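Local coordinates for protein ATP grasp ligase (PDB 5IG9) that probably acts as an ATP-grasp ligase, using ATP to couple a carboxylate to an acceptor group, as in the maturation of microviridin peptides, at residues Phe111-Ile116 against Gln315-Ile320; Ser68-Arg73 against Gly103-Leu108. All coordinates share one frame; numbering follows the deposited sequence.

Interaction 1. Residues Phe111-Ile116 against Gln315-Ile320; sequences FHLDPI and QAIAEI
F111 meets I320 through the far end of its ring, a small example of how a sheet's edge strand is covered by a helix from a remote part of the chain. With CG anti to the backbone N (chi1 -180°), the ring extends from the strand and crosses the I320 side chain at about a right angle; F111 CZ lies 4.0 Å from I320 CG1. The carbonyl of I320 also approaches, its O standing 3.5 Å from F111 CE2, oblique to the ring. An alanine here is likely to open a gap beside CG1 and CD1 of I320, leaving that side chain freer to turn. H112 points to the other face of the sheet, and L113 returns to this one. One L113 methyl does all the touching: CD2 lies 3.9 Å from I317 CG2 and 4.1 Å from I320 CG2, bridging branches one helical turn apart. A cis peptide then leads into D114, whose OD1 accepts a hydrogen bond from the backbone N of N276. P115 is the N-cap residue of the helix that I116 begins. Strand 111-113 and the helix segment 315-320 run nearly antiparallel, at 155°, with axes 10.4 Å apart. The strand forms one edge of this chain's four-stranded parallel sheet beside strand 69-72, whose W71 also touches I317, while A318 packs on helix 14-23, the companion helix on this face.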
ATOM      1  N   PHE A 111     -19.129   7.792   3.714  1.00 42.70           N
ATOM      2  CA  PHE A 111     -19.094   6.558   2.942  1.00 43.58           C
ATOM      3  C   PHE A 111     -17.955   6.595   1.930  1.00 46.42           C
ATOM      4  O   PHE A 111     -17.822   7.560   1.169  1.00 43.92           O
ATOM      5  CB  PHE A 111     -20.431   6.334   2.237  1.00 41.90           C
ATOM      6  CG  PHE A 111     -20.477   5.079   1.421  1.00 41.23           C
ATOM      7  CD1 PHE A 111     -20.576   3.841   2.035  1.00 41.88           C
ATOM      8  CD2 PHE A 111     -20.425   5.135   0.040  1.00 45.14           C
ATOM      9  CE1 PHE A 111     -20.617   2.680   1.284  1.00 44.85           C
ATOM     10  CE2 PHE A 111     -20.469   3.980  -0.718  1.00 48.28           C
ATOM     11  CZ  PHE A 111     -20.563   2.750  -0.094  1.00 47.83           C
ATOM     12  N   HIS A 112     -17.141   5.543   1.918  1.00 43.01           N
ATOM     13  CA  HIS A 112     -16.013   5.430   1.005  1.00 45.00           C
ATOM     14  C   HIS A 112     -16.264   4.319  -0.008  1.00 44.79           C
ATOM     15  O   HIS A 112     -16.754   3.240   0.344  1.00 43.14           O
ATOM     16  CB  HIS A 112     -14.715   5.154   1.763  1.00 45.46           C
ATOM     17  CG  HIS A 112     -14.226   6.317   2.569  1.00 44.02           C
ATOM     18  ND1 HIS A 112     -13.208   7.141   2.144  1.00 45.94           N
ATOM     19  CD2 HIS A 112     -14.614   6.791   3.776  1.00 46.01           C
ATOM     20  CE1 HIS A 112     -12.989   8.074   3.053  1.00 42.69           C
ATOM     21  NE2 HIS A 112     -13.829   7.884   4.055  1.00 44.75           N
ATOM     22  N   LEU A 113     -15.917   4.586  -1.265  1.00 41.50           N
ATOM     23  CA  LEU A 113     -16.040   3.597  -2.329  1.00 40.29           C
ATOM     24  C   LEU A 113     -14.757   3.523  -3.156  1.00 40.07           C
ATOM     25  O   LEU A 113     -14.646   4.182  -4.190  1.00 37.07           O
ATOM     26  CB  LEU A 113     -17.226   3.925  -3.239  1.00 40.97           C
ATOM     27  CG  LEU A 113     -17.588   2.914  -4.329  1.00 41.26           C
ATOM     28  CD1 LEU A 113     -18.435   1.790  -3.759  1.00 40.97           C
ATOM     29  CD2 LEU A 113     -18.293   3.597  -5.487  1.00 40.97           C
ATOM     30  N   ASP A 114     -13.783   2.736  -2.699  1.00 42.85           N
ATOM     31  CA  ASP A 114     -13.864   2.000  -1.441  1.00 42.37           C
ATOM     32  C   ASP A 114     -12.826   2.534  -0.457  1.00 39.82           C
ATOM     33  O   ASP A 114     -11.947   3.300  -0.852  1.00 40.62           O
ATOM     34  CB  ASP A 114     -13.650   0.504  -1.685  1.00 43.88           C
ATOM     35  CG  ASP A 114     -14.862  -0.162  -2.299  1.00 45.50           C
ATOM     36  OD1 ASP A 114     -15.886  -0.287  -1.595  1.00 48.89           O
ATOM     37  OD2 ASP A 114     -14.786  -0.568  -3.479  1.00 52.26           O
ATOM     38  N   PRO A 115     -12.928   2.156   0.819  1.00 40.07           N
ATOM     39  CA  PRO A 115     -11.903   2.571   1.782  1.00 40.90           C
ATOM     40  C   PRO A 115     -10.514   2.113   1.366  1.00 40.69           C
ATOM     41  O   PRO A 115     -10.337   1.059   0.753  1.00 43.51           O
ATOM     42  CB  PRO A 115     -12.346   1.897   3.082  1.00 41.15           C
ATOM     43  CG  PRO A 115     -13.815   1.782   2.946  1.00 41.06           C
ATOM     44  CD  PRO A 115     -14.074   1.515   1.491  1.00 41.23           C
ATOM     45  N   ILE A 116      -9.519   2.928   1.718  1.00 41.76           N
ATOM     46  CA  ILE A 116      -8.143   2.626   1.336  1.00 44.57           C
ATOM     47  C   ILE A 116      -7.689   1.307   1.945  1.00 44.85           C
ATOM     48  O   ILE A 116      -7.029   0.496   1.282  1.00 42.64           O
ATOM     49  CB  ILE A 116      -7.213   3.785   1.733  1.00 44.18           C
ATOM     50  CG1 ILE A 116      -7.525   5.021   0.893  1.00 47.25           C
ATOM     51  CG2 ILE A 116      -5.764   3.384   1.566  1.00 45.67           C
ATOM     52  CD1 ILE A 116      -6.558   6.157   1.109  1.00 51.13           C
ATOM     53  N   GLN A 315     -24.535   5.200 -13.333  1.00 47.00           N
ATOM     54  CA  GLN A 315     -25.724   5.489 -12.539  1.00 47.77           C
ATOM     55  C   GLN A 315     -25.692   4.739 -11.213  1.00 47.89           C
ATOM     56  O   GLN A 315     -26.006   5.303 -10.160  1.00 50.22           O
ATOM     57  CB  GLN A 315     -26.979   5.132 -13.333  1.00 47.72           C
ATOM     58  CG  GLN A 315     -28.278   5.471 -12.627  1.00 49.90           C
ATOM     59  CD  GLN A 315     -28.425   6.958 -12.364  1.00 52.79           C
ATOM     60  OE1 GLN A 315     -28.106   7.786 -13.218  1.00 54.95           O
ATOM     61  NE2 GLN A 315     -28.905   7.302 -11.175  1.00 52.15           N
ATOM     62  N   ALA A 316     -25.309   3.460 -11.244  1.00 43.33           N
ATOM     63  CA  ALA A 316     -25.285   2.671 -10.016  1.00 43.36           C
ATOM     64  C   ALA A 316     -24.229   3.188  -9.050  1.00 45.24           C
ATOM     65  O   ALA A 316     -24.438   3.187  -7.831  1.00 49.96           O
ATOM     66  CB  ALA A 316     -25.040   1.197 -10.336  1.00 42.97           C
ATOM     67  N   ILE A 317     -23.087   3.632  -9.576  1.00 45.02           N
ATOM     68  CA  ILE A 317     -22.033   4.176  -8.725  1.00 46.77           C
ATOM     69  C   ILE A 317     -22.490   5.477  -8.084  1.00 48.57           C
ATOM     70  O   ILE A 317     -22.325   5.684  -6.877  1.00 53.37           O
ATOM     71  CB  ILE A 317     -20.738   4.377  -9.534  1.00 46.71           C
ATOM     72  CG1 ILE A 317     -20.173   3.027  -9.976  1.00 46.44           C
ATOM     73  CG2 ILE A 317     -19.709   5.156  -8.719  1.00 45.37           C
ATOM     74  CD1 ILE A 317     -18.919   3.144 -10.803  1.00 46.03           C
ATOM     75  N   ALA A 318     -23.069   6.373  -8.886  1.00 52.72           N
ATOM     76  CA  ALA A 318     -23.559   7.639  -8.350  1.00 49.14           C
ATOM     77  C   ALA A 318     -24.644   7.418  -7.304  1.00 48.95           C
ATOM     78  O   ALA A 318     -24.746   8.182  -6.337  1.00 51.38           O
ATOM     79  CB  ALA A 318     -24.077   8.522  -9.483  1.00 48.71           C
ATOM     80  N   GLU A 319     -25.461   6.375  -7.470  1.00 45.62           N
ATOM     81  CA  GLU A 319     -26.514   6.110  -6.493  1.00 46.92           C
ATOM     82  C   GLU A 319     -25.932   5.660  -5.160  1.00 46.63           C
ATOM     83  O   GLU A 319     -26.287   6.195  -4.106  1.00 45.91           O
ATOM     84  CB  GLU A 319     -27.502   5.075  -7.040  1.00 47.54           C
ATOM     85  CG  GLU A 319     -28.422   5.625  -8.127  1.00 50.73           C
ATOM     86  CD  GLU A 319     -29.389   4.586  -8.674  1.00 54.69           C
ATOM     87  OE1 GLU A 319     -29.385   3.443  -8.168  1.00 56.02           O
ATOM     88  OE2 GLU A 319     -30.152   4.911  -9.610  1.00 54.09           O
ATOM     89  N   ILE A 320     -25.023   4.684  -5.180  1.00 48.48           N
ATOM     90  CA  ILE A 320     -24.463   4.199  -3.921  1.00 48.72           C
ATOM     91  C   ILE A 320     -23.594   5.271  -3.272  1.00 49.16           C
ATOM     92  O   ILE A 320     -23.401   5.269  -2.050  1.00 52.09           O
ATOM     93  CB  ILE A 320     -23.689   2.883  -4.138  1.00 54.72           C
ATOM     94  CG1 ILE A 320     -23.461   2.167  -2.806  1.00 57.55           C
ATOM     95  CG2 ILE A 320     -22.353   3.143  -4.810  1.00 55.54           C
ATOM     96  CD1 ILE A 320     -22.752   0.845  -2.947  1.00 58.58           C
TER

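Interaction 2. Residues Ser68-Arg73 against Gly103-Leu108; sequences SAVWYR and GMIASL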
ATOM      1  N   SER A  68     -19.599  14.110   2.236  1.00 39.53           N
ATOM      2  CA  SER A  68     -20.487  13.034   2.654  1.00 38.71           C
ATOM      3  C   SER A  68     -20.122  11.685   2.048  1.00 38.45           C
ATOM      4  O   SER A  68     -20.538  10.653   2.584  1.00 39.24           O
ATOM      5  CB  SER A  68     -21.937  13.375   2.288  1.00 40.19           C
ATOM      6  OG  SER A  68     -22.080  13.575   0.891  1.00 46.13           O
ATOM      7  N   ALA A  69     -19.358  11.668   0.958  1.00 41.22           N
ATOM      8  CA  ALA A  69     -18.949  10.425   0.321  1.00 41.88           C
ATOM      9  C   ALA A  69     -17.643  10.660  -0.420  1.00 42.37           C
ATOM     10  O   ALA A  69     -17.350  11.782  -0.843  1.00 42.81           O
ATOM     11  CB  ALA A  69     -20.016   9.898  -0.644  1.00 41.10           C
ATOM     12  N   VAL A  70     -16.864   9.587  -0.571  1.00 40.64           N
ATOM     13  CA  VAL A  70     -15.581   9.626  -1.265  1.00 39.51           C
ATOM     14  C   VAL A  70     -15.554   8.518  -2.309  1.00 40.72           C
ATOM     15  O   VAL A  70     -15.792   7.349  -1.987  1.00 43.63           O
ATOM     16  CB  VAL A  70     -14.392   9.464  -0.296  1.00 38.04           C
ATOM     17  CG1 VAL A  70     -13.079   9.479  -1.070  1.00 38.42           C
ATOM     18  CG2 VAL A  70     -14.403  10.553   0.760  1.00 38.71           C
ATOM     19  N   TRP A  71     -15.249   8.883  -3.551  1.00 44.26           N
ATOM     20  CA  TRP A  71     -15.021   7.917  -4.619  1.00 44.42           C
ATOM     21  C   TRP A  71     -13.515   7.758  -4.794  1.00 47.52           C
ATOM     22  O   TRP A  71     -12.853   8.620  -5.384  1.00 43.46           O
ATOM     23  CB  TRP A  71     -15.683   8.359  -5.921  1.00 47.28           C
ATOM     24  CG  TRP A  71     -15.692   7.280  -6.961  1.00 46.92           C
ATOM     25  CD1 TRP A  71     -15.539   5.939  -6.751  1.00 45.52           C
ATOM     26  CD2 TRP A  71     -15.855   7.449  -8.375  1.00 47.01           C
ATOM     27  NE1 TRP A  71     -15.602   5.264  -7.945  1.00 45.14           N
ATOM     28  CE2 TRP A  71     -15.793   6.169  -8.957  1.00 47.10           C
ATOM     29  CE3 TRP A  71     -16.049   8.559  -9.203  1.00 44.68           C
ATOM     30  CZ2 TRP A  71     -15.919   5.968 -10.330  1.00 46.49           C
ATOM     31  CZ3 TRP A  71     -16.173   8.357 -10.565  1.00 43.81           C
ATOM     32  CH2 TRP A  71     -16.107   7.073 -11.114  1.00 44.07           C
ATOM     33  N   TYR A  72     -12.977   6.657  -4.273  1.00 50.02           N
ATOM     34  CA  TYR A  72     -11.545   6.364  -4.343  1.00 47.58           C
ATOM     35  C   TYR A  72     -11.257   5.797  -5.731  1.00 47.27           C
ATOM     36  O   TYR A  72     -11.092   4.591  -5.932  1.00 47.07           O
ATOM     37  CB  TYR A  72     -11.153   5.401  -3.227  1.00 45.22           C
ATOM     38  CG  TYR A  72      -9.669   5.248  -2.998  1.00 43.62           C
ATOM     39  CD1 TYR A  72      -8.855   6.357  -2.806  1.00 45.96           C
ATOM     40  CD2 TYR A  72      -9.086   3.990  -2.944  1.00 43.98           C
ATOM     41  CE1 TYR A  72      -7.500   6.215  -2.586  1.00 45.10           C
ATOM     42  CE2 TYR A  72      -7.735   3.838  -2.724  1.00 44.23           C
ATOM     43  CZ  TYR A  72      -6.945   4.952  -2.544  1.00 44.51           C
ATOM     44  OH  TYR A  72      -5.594   4.805  -2.323  1.00 48.34           O
ATOM     45  N   ARG A  73     -11.195   6.703  -6.706  1.00 47.16           N
ATOM     46  CA  ARG A  73     -11.170   6.327  -8.128  1.00 50.32           C
ATOM     47  C   ARG A  73      -9.740   6.170  -8.642  1.00 48.52           C
ATOM     48  O   ARG A  73      -9.254   5.046  -8.803  1.00 45.80           O
ATOM     49  CB  ARG A  73     -11.968   7.355  -8.938  1.00 53.80           C
ATOM     50  CG  ARG A  73     -11.718   7.375 -10.438  1.00 56.02           C
ATOM     51  CD  ARG A  73     -12.153   6.100 -11.127  1.00 55.76           C
ATOM     52  NE  ARG A  73     -11.862   6.173 -12.554  1.00 57.93           N
ATOM     53  CZ  ARG A  73     -12.049   5.175 -13.409  1.00 54.86           C
ATOM     54  NH1 ARG A  73     -12.530   4.015 -12.982  1.00 54.01           N
ATOM     55  NH2 ARG A  73     -11.752   5.341 -14.690  1.00 54.12           N
ATOM     56  N   GLY A 103      -3.431  10.148   3.811  1.00 37.52           N
ATOM     57  CA  GLY A 103      -3.847  10.438   5.173  1.00 38.04           C
ATOM     58  C   GLY A 103      -5.119  11.259   5.222  1.00 40.84           C
ATOM     59  O   GLY A 103      -5.962  11.066   6.104  1.00 45.45           O
ATOM     60  N   MET A 104      -5.274  12.192   4.280  1.00 42.01           N
ATOM     61  CA  MET A 104      -6.513  12.954   4.183  1.00 39.98           C
ATOM     62  C   MET A 104      -7.699  12.032   3.935  1.00 38.79           C
ATOM     63  O   MET A 104      -8.720  12.115   4.625  1.00 38.38           O
ATOM     64  CB  MET A 104      -6.405  13.992   3.069  1.00 39.65           C
ATOM     65  CG  MET A 104      -7.705  14.729   2.816  1.00 41.56           C
ATOM     66  SD  MET A 104      -7.649  15.796   1.367  1.00 43.61           S
ATOM     67  CE  MET A 104      -8.041  14.625   0.070  1.00 45.15           C
ATOM     68  N   ILE A 105      -7.579  11.147   2.943  1.00 39.48           N
ATOM     69  CA  ILE A 105      -8.688  10.261   2.596  1.00 43.50           C
ATOM     70  C   ILE A 105      -9.003   9.318   3.748  1.00 43.71           C
ATOM     71  O   ILE A 105     -10.172   9.089   4.082  1.00 41.23           O
ATOM     72  CB  ILE A 105      -8.366   9.485   1.306  1.00 44.45           C
ATOM     73  CG1 ILE A 105      -8.145  10.459   0.154  1.00 47.00           C
ATOM     74  CG2 ILE A 105      -9.477   8.496   0.982  1.00 46.53           C
ATOM     75  CD1 ILE A 105      -7.572   9.815  -1.079  1.00 46.18           C
ATOM     76  N   ALA A 106      -7.967   8.765   4.380  1.00 42.04           N
ATOM     77  CA  ALA A 106      -8.174   7.805   5.457  1.00 40.77           C
ATOM     78  C   ALA A 106      -8.768   8.440   6.706  1.00 42.91           C
ATOM     79  O   ALA A 106      -9.337   7.726   7.537  1.00 41.89           O
ATOM     80  CB  ALA A 106      -6.854   7.117   5.803  1.00 40.70           C
ATOM     81  N   SER A 107      -8.646   9.759   6.864  1.00 43.74           N
ATOM     82  CA  SER A 107      -9.205  10.442   8.022  1.00 44.53           C
ATOM     83  C   SER A 107     -10.634  10.914   7.799  1.00 42.68           C
ATOM     84  O   SER A 107     -11.349  11.158   8.776  1.00 43.73           O
ATOM     85  CB  SER A 107      -8.331  11.639   8.402  1.00 47.32           C
ATOM     86  OG  SER A 107      -7.004  11.228   8.674  1.00 50.47           O
ATOM     87  N   LEU A 108     -11.063  11.042   6.547  1.00 42.87           N
ATOM     88  CA  LEU A 108     -12.414  11.497   6.257  1.00 43.62           C
ATOM     89  C   LEU A 108     -13.439  10.456   6.681  1.00 41.92           C
ATOM     90  O   LEU A 108     -13.261   9.255   6.457  1.00 43.32           O
ATOM     91  CB  LEU A 108     -12.566  11.793   4.767  1.00 42.46           C
ATOM     92  CG  LEU A 108     -11.782  12.980   4.211  1.00 45.26           C
ATOM     93  CD1 LEU A 108     -11.781  12.932   2.694  1.00 45.74           C
ATOM     94  CD2 LEU A 108     -12.375  14.289   4.704  1.00 42.47           C
TER
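The carbonyl oxygen of G103 is gripped twice by S107, one turn further along the helix that carries I105, with L108 just past its end. This helix end belongs to a beta-alpha-beta unit, strand 69-72, helix 87-107 and strand 111-113, within a Rossmann-like parallel sheet. S107 OG gives G103 O a hydrogen bond of 2.8 Å, tilted 24° from the carbonyl plane, and S107 N adds a weak one of 3.1 Å to G103 O. The hydroxyl of S107 thus turns back onto its own helix near the C-terminal end, while its carbonyl O accepts a bond from NE2 of Q130 in the second subunit. Across the interface the contact is wholly apolar, and V70 divides its two methyls between two partners. V70 CG2 lies 4.0 Å from L108 CD1, the side chains crossing at about a right angle, and V70 CG1 lies 4.3 Å from I105 CG2. I105 in turn uses its other branch for Y72: chi2 of 169° stretches I105 CD1 out until it sits 3.9 Å from Y72 CE1, at the ring edge and near the ring plane. Strand 3-7 and helix 116-122 close round the same residues, with V6 and I116 both against I105. Because side chains alternate along the strand, W71 faces the opposite layer, against helix 14-23. R73 is salt-bridged to D11 and E300. Y72 is the centre of an inverse gamma turn, and R73 CB after it stands 3.9 Å above the W71 ring, over its centre.

How the interactions relate
Interactions 1 and 2 load opposite faces of one parallel sheet, their centres 11 Å apart, and so illustrate the layered alpha-beta-alpha principle. They are joined through V70: its N lies 2.8 Å from F111 O and its O 2.9 Å from L113 N, both probable hydrogen bonds that set strands 69-72 and 111-113 side by side. Alternation then sorts the side chains, F111 and L113 going to helix 313-323, V70 and Y72 to helix 87-107. H112 crosses to the layer of interaction 2, where its NE2 bonds L108 O. Along the chain interaction 2 closes at L108, just before strand 111-113 completes the beta-alpha-beta unit and opens interaction 1, in which the C-terminal helix returns to this N-terminal sheet.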